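Long-range contact in glycosyl hydrolases family 2, sugar binding domain protein (Bacteroides uniformis str. 3978 T3 ii, PDB 6D1P), which probably hydrolyses O-glycosidic bonds as a beta-glucuronidase of the glycosyl hydrolase 2 family in a human gut bacterium: residues R106-K117 with V131-T142. Sequence-based numbering, arbitrary orientation.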
loop_
_atom_site.group_PDB
_atom_site.type_symbol
_atom_site.label_atom_id
_atom_site.label_comp_id
_atom_site.label_asym_id
_atom_site.label_seq_id
_atom_site.Cartn_x
_atom_site.Cartn_y
_atom_site.Cartn_z
ATOM N N ARG A 106 -39.550 4.951 -1.927
ATOM C CA ARG A 106 -38.355 4.586 -1.182
ATOM C C ARG A 106 -37.159 4.515 -2.120
ATOM O O ARG A 106 -37.282 4.091 -3.276
ATOM C CB ARG A 106 -38.571 3.269 -0.438
ATOM C CG ARG A 106 -39.782 3.333 0.473
ATOM C CD ARG A 106 -39.637 2.453 1.691
ATOM N NE ARG A 106 -38.517 2.846 2.542
ATOM C CZ ARG A 106 -38.551 3.846 3.419
ATOM N NH1 ARG A 106 -39.644 4.582 3.554
ATOM N NH2 ARG A 106 -37.483 4.120 4.160
ATOM N N THR A 107 -36.009 4.968 -1.624
ATOM C CA THR A 107 -34.791 5.066 -2.418
ATOM C C THR A 107 -33.732 4.167 -1.803
ATOM O O THR A 107 -33.417 4.295 -0.616
ATOM C CB THR A 107 -34.259 6.508 -2.498
ATOM O OG1 THR A 107 -35.272 7.383 -3.002
ATOM C CG2 THR A 107 -33.064 6.571 -3.438
ATOM N N CYS A 108 -33.175 3.278 -2.621
ATOM C CA CYS A 108 -32.165 2.331 -2.179
ATOM C C CYS A 108 -30.945 2.373 -3.081
ATOM O O CYS A 108 -31.060 2.487 -4.309
ATOM C CB CYS A 108 -32.710 0.905 -2.163
ATOM S SG CYS A 108 -33.887 0.640 -0.853
ATOM N N LEU A 109 -29.778 2.269 -2.462
ATOM C CA LEU A 109 -28.582 1.868 -3.180
ATOM C C LEU A 109 -28.548 0.348 -3.188
ATOM O O LEU A 109 -28.667 -0.289 -2.136
ATOM C CB LEU A 109 -27.334 2.436 -2.525
ATOM C CG LEU A 109 -27.278 3.960 -2.567
ATOM C CD1 LEU A 109 -26.067 4.458 -1.804
ATOM C CD2 LEU A 109 -27.226 4.429 -4.009
ATOM N N GLU A 110 -28.442 -0.222 -4.373
ATOM C CA GLU A 110 -28.394 -1.658 -4.558
ATOM C C GLU A 110 -26.968 -2.052 -4.905
ATOM O O GLU A 110 -26.338 -1.415 -5.759
ATOM C CB GLU A 110 -29.339 -2.092 -5.679
ATOM C CG GLU A 110 -30.538 -2.866 -5.227
ATOM C CD GLU A 110 -31.210 -3.572 -6.386
ATOM O OE1 GLU A 110 -30.666 -3.500 -7.512
ATOM O OE2 GLU A 110 -32.259 -4.205 -6.171
ATOM N N PHE A 111 -26.473 -3.107 -4.260
ATOM C CA PHE A 111 -25.112 -3.595 -4.462
ATOM C C PHE A 111 -25.189 -4.992 -5.050
ATOM O O PHE A 111 -25.624 -5.928 -4.370
ATOM C CB PHE A 111 -24.328 -3.602 -3.151
ATOM C CG PHE A 111 -24.177 -2.250 -2.536
ATOM C CD1 PHE A 111 -25.143 -1.758 -1.692
ATOM C CD2 PHE A 111 -23.066 -1.473 -2.805
ATOM C CE1 PHE A 111 -25.010 -0.511 -1.128
ATOM C CE2 PHE A 111 -22.924 -0.221 -2.244
ATOM C CZ PHE A 111 -23.894 0.264 -1.409
ATOM N N GLU A 112 -24.774 -5.139 -6.307
ATOM C CA GLU A 112 -24.724 -6.466 -6.896
ATOM C C GLU A 112 -23.532 -7.256 -6.384
ATOM O O GLU A 112 -23.494 -8.480 -6.557
ATOM C CB GLU A 112 -24.696 -6.375 -8.426
ATOM C CG GLU A 112 -25.900 -5.630 -8.977
ATOM C CD GLU A 112 -25.982 -5.635 -10.498
ATOM O OE1 GLU A 112 -25.099 -6.217 -11.156
ATOM O OE2 GLU A 112 -26.942 -5.046 -11.036
ATOM N N GLY A 113 -22.575 -6.583 -5.749
ATOM C CA GLY A 113 -21.473 -7.266 -5.105
ATOM C C GLY A 113 -20.370 -6.316 -4.701
ATOM O O GLY A 113 -19.955 -5.482 -5.508
ATOM N N ALA A 114 -19.883 -6.425 -3.469
ATOM C CA ALA A 114 -18.771 -5.605 -3.013
ATOM C C ALA A 114 -18.001 -6.386 -1.962
ATOM O O ALA A 114 -18.610 -7.050 -1.116
ATOM C CB ALA A 114 -19.263 -4.273 -2.436
ATOM N N GLY A 115 -16.673 -6.294 -2.000
ATOM C CA GLY A 115 -15.824 -7.062 -1.108
ATOM C C GLY A 115 -15.013 -6.209 -0.147
ATOM O O GLY A 115 -14.648 -5.071 -0.454
ATOM N N GLN A 116 -14.759 -6.754 1.042
ATOM C CA GLN A 116 -15.453 -7.936 1.549
ATOM C C GLN A 116 -16.502 -7.468 2.559
ATOM O O GLN A 116 -17.644 -7.924 2.537
ATOM C CB GLN A 116 -14.469 -8.928 2.177
ATOM C CG GLN A 116 -13.477 -9.527 1.181
ATOM C CD GLN A 116 -14.111 -10.587 0.342
ATOM O OE1 GLN A 116 -14.941 -11.338 0.838
ATOM N NE2 GLN A 116 -13.741 -10.661 -0.942
ATOM N N LYS A 117 -16.110 -6.535 3.425
ATOM C CA LYS A 117 -17.032 -5.846 4.316
ATOM C C LYS A 117 -17.297 -4.452 3.765
ATOM O O LYS A 117 -16.390 -3.810 3.225
ATOM C CB LYS A 117 -16.469 -5.751 5.740
ATOM C CG LYS A 117 -15.895 -7.055 6.313
ATOM C CD LYS A 117 -15.663 -6.909 7.827
ATOM C CE LYS A 117 -15.303 -8.225 8.504
ATOM N NZ LYS A 117 -14.021 -8.708 8.005
ATOM N N VAL A 131 -21.359 -7.946 5.295
ATOM C CA VAL A 131 -20.189 -8.818 5.348
ATOM C C VAL A 131 -20.445 -9.958 4.375
ATOM O O VAL A 131 -21.455 -10.661 4.490
ATOM C CB VAL A 131 -19.915 -9.355 6.765
ATOM C CG1 VAL A 131 -18.759 -10.329 6.728
ATOM C CG2 VAL A 131 -19.608 -8.199 7.744
ATOM N N GLY A 132 -19.541 -10.135 3.420
ATOM C CA GLY A 132 -19.764 -11.067 2.342
ATOM C C GLY A 132 -19.554 -10.379 1.011
ATOM O O GLY A 132 -20.274 -9.435 0.676
ATOM N N GLY A 133 -18.577 -10.841 0.243
ATOM C CA GLY A 133 -18.210 -10.165 -0.976
ATOM C C GLY A 133 -18.909 -10.634 -2.223
ATOM O O GLY A 133 -18.517 -10.224 -3.319
ATOM N N TYR A 134 -19.923 -11.484 -2.122
ATOM C CA TYR A 134 -20.405 -12.123 -3.342
ATOM C C TYR A 134 -21.914 -12.211 -3.472
ATOM O O TYR A 134 -22.386 -12.628 -4.531
ATOM C CB TYR A 134 -19.804 -13.532 -3.458
ATOM C CG TYR A 134 -18.322 -13.486 -3.281
ATOM C CD1 TYR A 134 -17.497 -13.156 -4.355
ATOM C CD2 TYR A 134 -17.742 -13.688 -2.029
ATOM C CE1 TYR A 134 -16.121 -13.048 -4.194
ATOM C CE2 TYR A 134 -16.366 -13.588 -1.861
ATOM C CZ TYR A 134 -15.562 -13.263 -2.947
ATOM O OH TYR A 134 -14.194 -13.164 -2.804
ATOM N N ASP A 135 -22.686 -11.849 -2.456
ATOM C CA ASP A 135 -24.136 -11.834 -2.543
ATOM C C ASP A 135 -24.633 -10.396 -2.695
ATOM O O ASP A 135 -23.902 -9.431 -2.450
ATOM C CB ASP A 135 -24.759 -12.491 -1.305
ATOM C CG ASP A 135 -24.236 -11.900 0.009
ATOM O OD1 ASP A 135 -23.133 -11.302 0.012
ATOM O OD2 ASP A 135 -24.930 -12.038 1.041
ATOM N N GLU A 136 -25.890 -10.264 -3.106
ATOM C CA GLU A 136 -26.490 -8.957 -3.322
ATOM C C GLU A 136 -27.181 -8.485 -2.060
ATOM O O GLU A 136 -27.694 -9.285 -1.272
ATOM C CB GLU A 136 -27.512 -8.992 -4.453
ATOM C CG GLU A 136 -27.001 -9.613 -5.714
ATOM C CD GLU A 136 -28.000 -9.516 -6.837
ATOM O OE1 GLU A 136 -29.214 -9.575 -6.557
ATOM O OE2 GLU A 136 -27.569 -9.362 -7.992
ATOM N N TRP A 137 -27.218 -7.167 -1.894
ATOM C CA TRP A 137 -27.791 -6.553 -0.705
ATOM C C TRP A 137 -28.090 -5.106 -1.061
ATOM O O TRP A 137 -27.649 -4.606 -2.096
ATOM C CB TRP A 137 -26.837 -6.683 0.492
ATOM C CG TRP A 137 -25.453 -6.128 0.191
ATOM C CD1 TRP A 137 -24.471 -6.713 -0.558
ATOM C CD2 TRP A 137 -24.915 -4.883 0.652
ATOM N NE1 TRP A 137 -23.362 -5.905 -0.603
ATOM C CE2 TRP A 137 -23.609 -4.771 0.128
ATOM C CE3 TRP A 137 -25.415 -3.847 1.442
ATOM C CZ2 TRP A 137 -22.800 -3.662 0.366
ATOM C CZ3 TRP A 137 -24.601 -2.738 1.681
ATOM C CH2 TRP A 137 -23.313 -2.655 1.134
ATOM N N LYS A 138 -28.844 -4.433 -0.197
ATOM C CA LYS A 138 -29.212 -3.050 -0.460
ATOM C C LYS A 138 -29.141 -2.228 0.823
ATOM O O LYS A 138 -29.077 -2.757 1.933
ATOM C CB LYS A 138 -30.606 -2.951 -1.090
ATOM C CG LYS A 138 -31.748 -3.403 -0.186
ATOM C CD LYS A 138 -33.086 -3.243 -0.902
ATOM C CE LYS A 138 -34.201 -3.898 -0.131
ATOM N NZ LYS A 138 -34.204 -3.407 1.279
ATOM N N ALA A 139 -29.157 -0.909 0.648
ATOM C CA ALA A 139 -29.194 0.050 1.746
ATOM C C ALA A 139 -30.306 1.047 1.462
ATOM O O ALA A 139 -30.297 1.709 0.416
ATOM C CB ALA A 139 -27.850 0.772 1.904
ATOM N N ASP A 140 -31.256 1.153 2.385
ATOM C CA ASP A 140 -32.403 2.036 2.222
ATOM C C ASP A 140 -32.019 3.415 2.749
ATOM O O ASP A 140 -31.927 3.620 3.963
ATOM C CB ASP A 140 -33.622 1.468 2.952
ATOM C CG ASP A 140 -34.930 2.116 2.507
ATOM O OD1 ASP A 140 -34.999 3.363 2.501
ATOM O OD2 ASP A 140 -35.886 1.374 2.157
ATOM N N ILE A 141 -31.791 4.363 1.843
ATOM C CA ILE A 141 -31.313 5.682 2.247
ATOM C C ILE A 141 -32.446 6.694 2.344
ATOM O O ILE A 141 -32.190 7.895 2.497
ATOM C CB ILE A 141 -30.219 6.180 1.300
ATOM C CG1 ILE A 141 -30.803 6.404 -0.088
ATOM C CG2 ILE A 141 -29.073 5.180 1.249
ATOM C CD1 ILE A 141 -29.823 6.986 -1.046
ATOM N N THR A 142 -33.695 6.227 2.305
ATOM C CA THR A 142 -34.849 7.111 2.162
ATOM C C THR A 142 -34.927 8.122 3.300
ATOM O O THR A 142 -35.044 9.331 3.066
ATOM C CB THR A 142 -36.130 6.269 2.081
ATOM O OG1 THR A 142 -36.071 5.424 0.926
ATOM C CG2 THR A 142 -37.356 7.151 1.981
HETATM O O HOH W 1 -21.487 -8.104 -1.621
HETATM O O HOH W 2 -16.739 -12.948 1.612
#
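Antiparallel strands 106-111 and 137-140 pair at one side of the four-stranded sheet in the sugar-binding beta-sandwich domain. L109 with A139 and F111 with W137 are hydrogen-bonded pairs, each closed by two backbone bonds. The F111 and W137 side chains point to the same face and form an offset stack. The F111 ring and the six-membered ring of W137 have centroids 4.0 Å apart and planes 7° apart. F111 CB lies over the five-membered ring in a CH-pi contact. Both side chains reach V120 in the facing sheet, so the stack belongs to the sandwich core.

At the other end, R106 forms a side-on salt bridge with D140, through NE and NH2. R106 NE meets D140 OD2 at 3.0 Å in a nearly straight bond (175°), in the guanidinium plane. R106 NH2 reaches D140 OD1 at 3.1 Å, from above the carboxylate plane. T142 CB sits over one guanidinium face. D140 CG is anti to the backbone N (chi1 -164°), which brings the carboxylate to R106 and also to T142. D140 OD1 accepts from T142 N, making an Asx turn at the start of helix 142-149, and from T142 OG1 at 2.8 Å. T142 OG1 in turn accepts a hydrogen bond from T107 N at 2.6 Å. An alanine in place of D140 is likely to leave the R106 guanidinium without its charged mate and the T142 hydroxyl and backbone N without their shared acceptor.

Beyond the strands, a cis peptide precedes Q116. Q116 NE2 donates to Y134 OH at 3.2 Å and also to Y187 O. A water accepts from A114 N and lies 2.9 Å from both G132 O and D135 O.

The backbone ladder joins the strands, an aromatic stack packs its core side, and at the helix start one carboxylate takes donors from R106 and T142.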